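Local coordinates for protein TqaA (Penicillium aethiopicum, PDB 5DLK) that probably serves, as the terminal condensation-like domain of a fungal nonribosomal peptide synthetase, to release the finished peptide by macrocyclization, at residues S177-L189 with R313-T327. Numbering follows the deposited sequence.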
ATOM      1  N   SER A 177       2.987   6.871  -7.442  1.00 19.78           N
ATOM      2  CA  SER A 177       2.552   5.484  -7.595  1.00 18.67           C
ATOM      3  C   SER A 177       2.574   4.790  -6.227  1.00 17.79           C
ATOM      4  O   SER A 177       3.459   5.040  -5.416  1.00 17.32           O
ATOM      5  CB  SER A 177       3.472   4.754  -8.590  1.00 20.24           C
ATOM      6  OG  SER A 177       3.274   3.350  -8.531  1.00 21.96           O
ATOM      7  N   HIS A 178       1.613   3.904  -5.957  1.00 17.88           N
ATOM      8  CA  HIS A 178       1.583   3.208  -4.669  1.00 14.85           C
ATOM      9  C   HIS A 178       2.798   2.262  -4.523  1.00 16.15           C
ATOM     10  O   HIS A 178       3.093   1.778  -3.433  1.00 18.38           O
ATOM     11  CB  HIS A 178       0.235   2.461  -4.524  1.00 17.46           C
ATOM     12  CG  HIS A 178      -0.212   2.226  -3.114  1.00 16.78           C
ATOM     13  ND1 HIS A 178       0.666   2.063  -2.050  1.00 18.47           N
ATOM     14  CD2 HIS A 178      -1.449   2.117  -2.575  1.00 18.01           C
ATOM     15  CE1 HIS A 178      -0.012   1.865  -0.942  1.00 18.89           C
ATOM     16  NE2 HIS A 178      -1.307   1.879  -1.232  1.00 20.84           N
ATOM     17  N   SER A 179       3.543   2.050  -5.607  1.00 18.95           N
ATOM     18  CA  SER A 179       4.825   1.351  -5.491  1.00 17.48           C
ATOM     19  C   SER A 179       5.828   2.166  -4.677  1.00 19.47           C
ATOM     20  O   SER A 179       6.900   1.664  -4.331  1.00 19.29           O
ATOM     21  CB  SER A 179       5.420   1.049  -6.869  1.00 19.73           C
ATOM     22  OG  SER A 179       5.686   2.253  -7.597  1.00 21.03           O
ATOM     23  N   GLN A 180       5.468   3.411  -4.354  1.00 18.48           N
ATOM     24  CA  GLN A 180       6.410   4.352  -3.738  1.00 19.61           C
ATOM     25  C   GLN A 180       6.000   4.830  -2.350  1.00 18.67           C
ATOM     26  O   GLN A 180       6.678   5.674  -1.757  1.00 21.64           O
ATOM     27  CB  GLN A 180       6.602   5.580  -4.666  1.00 15.21           C
ATOM     28  CG  GLN A 180       7.135   5.216  -6.039  1.00 16.96           C
ATOM     29  CD  GLN A 180       7.104   6.411  -6.991  1.00 20.51           C
ATOM     30  OE1 GLN A 180       6.035   6.847  -7.412  1.00 18.00           O
ATOM     31  NE2 GLN A 180       8.282   6.965  -7.302  1.00 21.65           N
ATOM     32  N   TRP A 181       4.902   4.302  -1.805  1.00 19.18           N
ATOM     33  CA  TRP A 181       4.479   4.720  -0.475  1.00 17.87           C
ATOM     34  C   TRP A 181       3.605   3.635   0.169  1.00 20.78           C
ATOM     35  O   TRP A 181       3.167   2.704  -0.506  1.00 18.02           O
ATOM     36  CB  TRP A 181       3.705   6.059  -0.530  1.00 19.91           C
ATOM     37  CG  TRP A 181       2.390   5.964  -1.245  1.00 19.56           C
ATOM     38  CD1 TRP A 181       2.182   6.076  -2.585  1.00 18.58           C
ATOM     39  CD2 TRP A 181       1.106   5.690  -0.662  1.00 20.69           C
ATOM     40  NE1 TRP A 181       0.852   5.917  -2.875  1.00 19.91           N
ATOM     41  CE2 TRP A 181       0.168   5.678  -1.713  1.00 19.36           C
ATOM     42  CE3 TRP A 181       0.658   5.464   0.644  1.00 22.14           C
ATOM     43  CZ2 TRP A 181      -1.195   5.440  -1.504  1.00 20.86           C
ATOM     44  CZ3 TRP A 181      -0.704   5.227   0.855  1.00 20.76           C
ATOM     45  CH2 TRP A 181      -1.609   5.216  -0.210  1.00 23.02           C
ATOM     46  N   ASP A 182       3.381   3.756   1.470  1.00 20.19           N
ATOM     47  CA  ASP A 182       2.390   2.924   2.152  1.00 21.14           C
ATOM     48  C   ASP A 182       1.740   3.691   3.297  1.00 23.12           C
ATOM     49  O   ASP A 182       2.119   4.832   3.595  1.00 23.51           O
ATOM     50  CB  ASP A 182       3.011   1.614   2.656  1.00 21.03           C
ATOM     51  CG  ASP A 182       4.213   1.824   3.544  1.00 25.11           C
ATOM     52  OD1 ASP A 182       4.322   2.885   4.198  1.00 26.54           O
ATOM     53  OD2 ASP A 182       5.054   0.898   3.615  1.00 28.06           O
ATOM     54  N   GLY A 183       0.750   3.069   3.932  1.00 22.06           N
ATOM     55  CA  GLY A 183      -0.027   3.752   4.955  1.00 23.61           C
ATOM     56  C   GLY A 183       0.820   4.249   6.112  1.00 26.42           C
ATOM     57  O   GLY A 183       0.537   5.297   6.699  1.00 26.50           O
ATOM     58  N   VAL A 184       1.860   3.491   6.447  1.00 24.22           N
ATOM     59  CA  VAL A 184       2.745   3.851   7.547  1.00 27.97           C
ATOM     60  C   VAL A 184       3.609   5.065   7.224  1.00 29.75           C
ATOM     61  O   VAL A 184       3.839   5.907   8.090  1.00 33.05           O
ATOM     62  CB  VAL A 184       3.676   2.661   7.940  1.00 27.72           C
ATOM     63  CG1 VAL A 184       4.815   3.122   8.856  1.00 30.25           C
ATOM     64  CG2 VAL A 184       2.864   1.561   8.613  1.00 31.05           C
ATOM     65  N   SER A 185       4.083   5.171   5.983  1.00 26.38           N
ATOM     66  CA  SER A 185       5.128   6.154   5.696  1.00 27.31           C
ATOM     67  C   SER A 185       4.646   7.389   4.926  1.00 27.07           C
ATOM     68  O   SER A 185       5.339   8.403   4.909  1.00 30.37           O
ATOM     69  CB  SER A 185       6.300   5.494   4.945  1.00 27.21           C
ATOM     70  OG  SER A 185       5.936   5.029   3.653  1.00 27.12           O
ATOM     71  N   ILE A 186       3.466   7.332   4.314  1.00 25.51           N
ATOM     72  CA  ILE A 186       2.957   8.530   3.636  1.00 30.29           C
ATOM     73  C   ILE A 186       2.785   9.749   4.577  1.00 28.93           C
ATOM     74  O   ILE A 186       2.996  10.881   4.131  1.00 29.77           O
ATOM     75  CB  ILE A 186       1.622   8.254   2.865  1.00 26.47           C
ATOM     76  CG1 ILE A 186       1.272   9.436   1.946  1.00 25.68           C
ATOM     77  CG2 ILE A 186       0.455   7.902   3.781  1.00 25.14           C
ATOM     78  CD1 ILE A 186       2.303   9.690   0.875  1.00 26.19           C
ATOM     79  N   PRO A 187       2.453   9.544   5.876  1.00 29.44           N
ATOM     80  CA  PRO A 187       2.410  10.784   6.665  1.00 28.79           C
ATOM     81  C   PRO A 187       3.789  11.404   6.862  1.00 30.26           C
ATOM     82  O   PRO A 187       3.887  12.601   7.153  1.00 30.57           O
ATOM     83  CB  PRO A 187       1.817  10.330   8.011  1.00 32.61           C
ATOM     84  CG  PRO A 187       1.132   9.025   7.713  1.00 31.71           C
ATOM     85  CD  PRO A 187       2.037   8.389   6.699  1.00 28.99           C
ATOM     86  N   LYS A 188       4.834  10.604   6.671  1.00 28.93           N
ATOM     87  CA  LYS A 188       6.202  11.072   6.814  1.00 28.66           C
ATOM     88  C   LYS A 188       6.595  11.921   5.603  1.00 32.51           C
ATOM     89  O   LYS A 188       7.404  12.844   5.711  1.00 30.90           O
ATOM     90  CB  LYS A 188       7.161   9.888   6.975  1.00 35.94           C
ATOM     91  CG  LYS A 188       8.409  10.194   7.786  1.00 42.22           C
ATOM     92  CD  LYS A 188       8.069  10.414   9.247  1.00 40.84           C
ATOM     93  CE  LYS A 188       9.306  10.762  10.054  1.00 52.94           C
ATOM     94  NZ  LYS A 188       9.000  10.934  11.506  1.00 55.90           N
ATOM     95  N   LEU A 189       6.037  11.597   4.442  1.00 27.95           N
ATOM     96  CA  LEU A 189       6.258  12.423   3.263  1.00 28.51           C
ATOM     97  C   LEU A 189       5.737  13.834   3.564  1.00 30.79           C
ATOM     98  O   LEU A 189       6.409  14.835   3.278  1.00 28.33           O
ATOM     99  CB  LEU A 189       5.564  11.819   2.025  1.00 29.98           C
ATOM    100  CG  LEU A 189       5.831  12.408   0.628  1.00 29.37           C
ATOM    101  CD1 LEU A 189       5.487  11.415  -0.485  1.00 26.77           C
ATOM    102  CD2 LEU A 189       5.051  13.690   0.414  1.00 31.30           C
ATOM    103  N   ARG A 313       7.251  -3.995   8.339  1.00 20.78           N
ATOM    104  CA  ARG A 313       8.191  -3.131   9.047  1.00 25.56           C
ATOM    105  C   ARG A 313       8.602  -3.727  10.376  1.00 28.92           C
ATOM    106  O   ARG A 313       8.848  -3.018  11.352  1.00 29.76           O
ATOM    107  CB  ARG A 313       7.572  -1.748   9.223  1.00 27.89           C
ATOM    108  CG  ARG A 313       7.186  -1.196   7.847  1.00 30.29           C
ATOM    109  CD  ARG A 313       6.655   0.227   7.825  1.00 38.89           C
ATOM    110  NE  ARG A 313       7.746   1.178   7.681  1.00 48.71           N
ATOM    111  CZ  ARG A 313       8.058   1.866   6.583  1.00 30.26           C
ATOM    112  NH1 ARG A 313       7.362   1.771   5.457  1.00 33.43           N
ATOM    113  NH2 ARG A 313       9.090   2.676   6.638  1.00 33.57           N
ATOM    114  N   ASN A 314       8.675  -5.049  10.410  1.00 26.09           N
ATOM    115  CA  ASN A 314       9.130  -5.720  11.614  1.00 27.64           C
ATOM    116  C   ASN A 314      10.566  -6.200  11.474  1.00 30.38           C
ATOM    117  O   ASN A 314      11.106  -6.829  12.374  1.00 39.04           O
ATOM    118  CB  ASN A 314       8.179  -6.867  11.958  1.00 29.10           C
ATOM    119  CG  ASN A 314       6.787  -6.360  12.321  1.00 33.59           C
ATOM    120  OD1 ASN A 314       6.548  -5.948  13.455  1.00 40.59           O
ATOM    121  ND2 ASN A 314       5.872  -6.351  11.347  1.00 36.85           N
ATOM    122  N   LEU A 315      11.191  -5.881  10.349  1.00 30.30           N
ATOM    123  CA  LEU A 315      12.623  -6.118  10.171  1.00 35.50           C
ATOM    124  C   LEU A 315      13.460  -5.224  11.081  1.00 38.61           C
ATOM    125  O   LEU A 315      13.233  -4.019  11.155  1.00 43.53           O
ATOM    126  CB  LEU A 315      13.033  -5.869   8.722  1.00 39.65           C
ATOM    127  CG  LEU A 315      12.978  -7.018   7.724  1.00 37.02           C
ATOM    128  CD1 LEU A 315      13.498  -6.527   6.385  1.00 38.61           C
ATOM    129  CD2 LEU A 315      13.808  -8.192   8.209  1.00 35.72           C
ATOM    130  N   PRO A 316      14.450  -5.805  11.765  1.00 43.75           N
ATOM    131  CA  PRO A 316      15.308  -4.933  12.573  1.00 43.99           C
ATOM    132  C   PRO A 316      16.288  -4.149  11.697  1.00 44.05           C
ATOM    133  O   PRO A 316      17.285  -4.692  11.230  1.00 50.84           O
ATOM    134  CB  PRO A 316      16.040  -5.916  13.490  1.00 44.67           C
ATOM    135  CG  PRO A 316      16.092  -7.186  12.696  1.00 46.62           C
ATOM    136  CD  PRO A 316      14.815  -7.227  11.888  1.00 37.53           C
ATOM    137  N   MET A 317      15.993  -2.880  11.467  1.00 38.97           N
ATOM    138  CA  MET A 317      16.900  -2.027  10.717  1.00 42.10           C
ATOM    139  C   MET A 317      16.650  -0.592  11.131  1.00 43.34           C
ATOM    140  O   MET A 317      15.545  -0.249  11.560  1.00 40.27           O
ATOM    141  CB  MET A 317      16.725  -2.223   9.201  1.00 41.85           C
ATOM    142  CG  MET A 317      15.700  -1.326   8.509  1.00 42.23           C
ATOM    143  SD  MET A 317      15.591  -1.671   6.727  1.00 37.18           S
ATOM    144  CE  MET A 317      15.041  -3.367   6.764  1.00 42.25           C
ATOM    145  N   ASP A 318      17.687   0.235  11.040  1.00 44.09           N
ATOM    146  CA  ASP A 318      17.559   1.640  11.404  1.00 48.70           C
ATOM    147  C   ASP A 318      16.518   2.312  10.525  1.00 41.40           C
ATOM    148  O   ASP A 318      16.479   2.078   9.312  1.00 40.13           O
ATOM    149  CB  ASP A 318      18.901   2.363  11.283  1.00 49.80           C
ATOM    150  CG  ASP A 318      19.943   1.827  12.249  1.00 57.49           C
ATOM    151  OD1 ASP A 318      19.559   1.343  13.336  1.00 57.84           O
ATOM    152  OD2 ASP A 318      21.147   1.889  11.921  1.00 66.86           O
ATOM    153  N   ASN A 319      15.672   3.122  11.155  1.00 40.75           N
ATOM    154  CA  ASN A 319      14.641   3.910  10.474  1.00 43.54           C
ATOM    155  C   ASN A 319      13.551   3.082   9.804  1.00 44.30           C
ATOM    156  O   ASN A 319      12.825   3.596   8.953  1.00 39.65           O
ATOM    157  CB  ASN A 319      15.275   4.830   9.429  1.00 45.86           C
ATOM    158  CG  ASN A 319      16.339   5.720  10.018  1.00 44.29           C
ATOM    159  OD1 ASN A 319      16.195   6.213  11.139  1.00 44.08           O
ATOM    160  ND2 ASN A 319      17.424   5.919   9.276  1.00 44.31           N
ATOM    161  N   ILE A 320      13.427   1.812  10.191  1.00 41.43           N
ATOM    162  CA  ILE A 320      12.401   0.950   9.608  1.00 36.05           C
ATOM    163  C   ILE A 320      11.011   1.570   9.803  1.00 37.81           C
ATOM    164  O   ILE A 320      10.132   1.428   8.953  1.00 36.44           O
ATOM    165  CB  ILE A 320      12.454  -0.487  10.215  1.00 35.15           C
ATOM    166  CG1 ILE A 320      11.481  -1.429   9.497  1.00 38.81           C
ATOM    167  CG2 ILE A 320      12.168  -0.470  11.709  1.00 32.75           C
ATOM    168  CD1 ILE A 320      11.707  -1.527   8.009  1.00 33.92           C
ATOM    169  N   GLU A 321      10.846   2.290  10.907  1.00 39.86           N
ATOM    170  CA  GLU A 321       9.583   2.924  11.275  1.00 42.88           C
ATOM    171  C   GLU A 321       9.227   4.115  10.393  1.00 39.17           C
ATOM    172  O   GLU A 321       8.063   4.507  10.314  1.00 39.93           O
ATOM    173  CB  GLU A 321       9.639   3.378  12.742  1.00 45.11           C
ATOM    174  CG  GLU A 321      10.810   4.326  13.078  1.00 48.00           C
ATOM    175  CD  GLU A 321      12.130   3.588  13.334  1.00 54.22           C
ATOM    176  OE1 GLU A 321      12.102   2.350  13.510  1.00 54.72           O
ATOM    177  OE2 GLU A 321      13.197   4.246  13.363  1.00 61.84           O
ATOM    178  N   SER A 322      10.226   4.692   9.732  1.00 41.04           N
ATOM    179  CA  SER A 322      10.022   5.972   9.067  1.00 41.49           C
ATOM    180  C   SER A 322      10.510   6.052   7.613  1.00 38.67           C
ATOM    181  O   SER A 322      10.233   7.041   6.934  1.00 39.54           O
ATOM    182  CB  SER A 322      10.697   7.078   9.890  1.00 41.63           C
ATOM    183  OG  SER A 322      12.096   6.876   9.955  1.00 44.05           O
ATOM    184  N   LEU A 323      11.220   5.036   7.124  1.00 33.71           N
ATOM    185  CA  LEU A 323      11.724   5.108   5.752  1.00 31.75           C
ATOM    186  C   LEU A 323      10.547   5.107   4.786  1.00 29.62           C
ATOM    187  O   LEU A 323       9.536   4.428   5.018  1.00 28.51           O
ATOM    188  CB  LEU A 323      12.697   3.964   5.438  1.00 34.37           C
ATOM    189  CG  LEU A 323      12.236   2.503   5.372  1.00 32.68           C
ATOM    190  CD1 LEU A 323      11.843   2.111   3.957  1.00 30.50           C
ATOM    191  CD2 LEU A 323      13.350   1.590   5.876  1.00 31.03           C
ATOM    192  N   LEU A 324      10.673   5.880   3.708  1.00 27.23           N
ATOM    193  CA  LEU A 324       9.562   6.073   2.790  1.00 26.15           C
ATOM    194  C   LEU A 324       9.597   5.073   1.646  1.00 25.98           C
ATOM    195  O   LEU A 324      10.597   4.931   0.939  1.00 24.77           O
ATOM    196  CB  LEU A 324       9.570   7.509   2.234  1.00 29.25           C
ATOM    197  CG  LEU A 324       8.402   7.914   1.342  1.00 29.68           C
ATOM    198  CD1 LEU A 324       7.077   7.911   2.102  1.00 25.97           C
ATOM    199  CD2 LEU A 324       8.685   9.297   0.711  1.00 28.22           C
ATOM    200  N   GLY A 325       8.485   4.374   1.460  1.00 25.92           N
ATOM    201  CA  GLY A 325       8.397   3.406   0.391  1.00 22.23           C
ATOM    202  C   GLY A 325       7.243   2.470   0.650  1.00 23.38           C
ATOM    203  O   GLY A 325       6.503   2.642   1.609  1.00 23.43           O
ATOM    204  N   CYS A 326       7.114   1.461  -0.194  1.00 23.21           N
ATOM    205  CA  CYS A 326       6.031   0.498  -0.061  1.00 19.20           C
ATOM    206  C   CYS A 326       6.600  -0.801   0.493  1.00 17.36           C
ATOM    207  O   CYS A 326       7.068  -1.631  -0.262  1.00 19.64           O
ATOM    208  CB  CYS A 326       5.360   0.248  -1.405  1.00 21.19           C
ATOM    209  SG  CYS A 326       4.019  -0.962  -1.280  1.00 24.27           S
ATOM    210  N   THR A 327       6.576  -0.955   1.805  1.00 18.18           N
ATOM    211  CA  THR A 327       7.058  -2.199   2.410  1.00 19.95           C
ATOM    212  C   THR A 327       5.922  -3.180   2.684  1.00 19.27           C
ATOM    213  O   THR A 327       6.159  -4.271   3.248  1.00 20.41           O
ATOM    214  CB  THR A 327       7.805  -1.952   3.723  1.00 19.49           C
ATOM    215  OG1 THR A 327       6.903  -1.449   4.720  1.00 21.96           O
ATOM    216  CG2 THR A 327       8.970  -0.966   3.505  1.00 25.87           C
TER
HETATM  217  O   HOH W   1       8.748   1.700  -2.341  1.00 22.18           O
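With chi1 at 55°, Asp182 holds its carboxylate between its own backbone N and carbonyl carbon, facing Arg313, whose chain bends at chi3 to present NH1. Asp182 belongs to the stretch matching the HHxxxDG signature of condensation domains, Ser177 to Gly183, with Ser177 in place of the first histidine. The motif follows strand 169-177; the facing loop leads to strand 329-336 of another sheet, so the contact links the two halves of the fold beside Gly183, a phosphopantetheine-binding residue. Asp182 OD2 meets the edge of the guanidinium in a salt bridge to Arg313 NH1 (3.1 Å), weak as a hydrogen bond, with the two planes 77° apart. The straighter bond comes from Thr327 N, 3.0 Å from Asp182 OD2 at 163° and on the anti side, tilted out of the carboxylate plane. Asp182 OD1 accepts from Ser185 N (2.9 Å), an Asx motif, and from Ser185 OG, which lies above the carboxylate plane. An alanine in place of Asp182 would probably leave Arg313 NH1 and Thr327 N without this acceptor and Ser185 OG freer to rotate. Val184 CG1 lies over one guanidinium face, 3.7 Å from Arg313 NE, while Arg313 NE and NH2 both donate to Ile320 O. Farther along, one water bridges the backbones, 2.7 Å from both Ser179 O and Cys326 N.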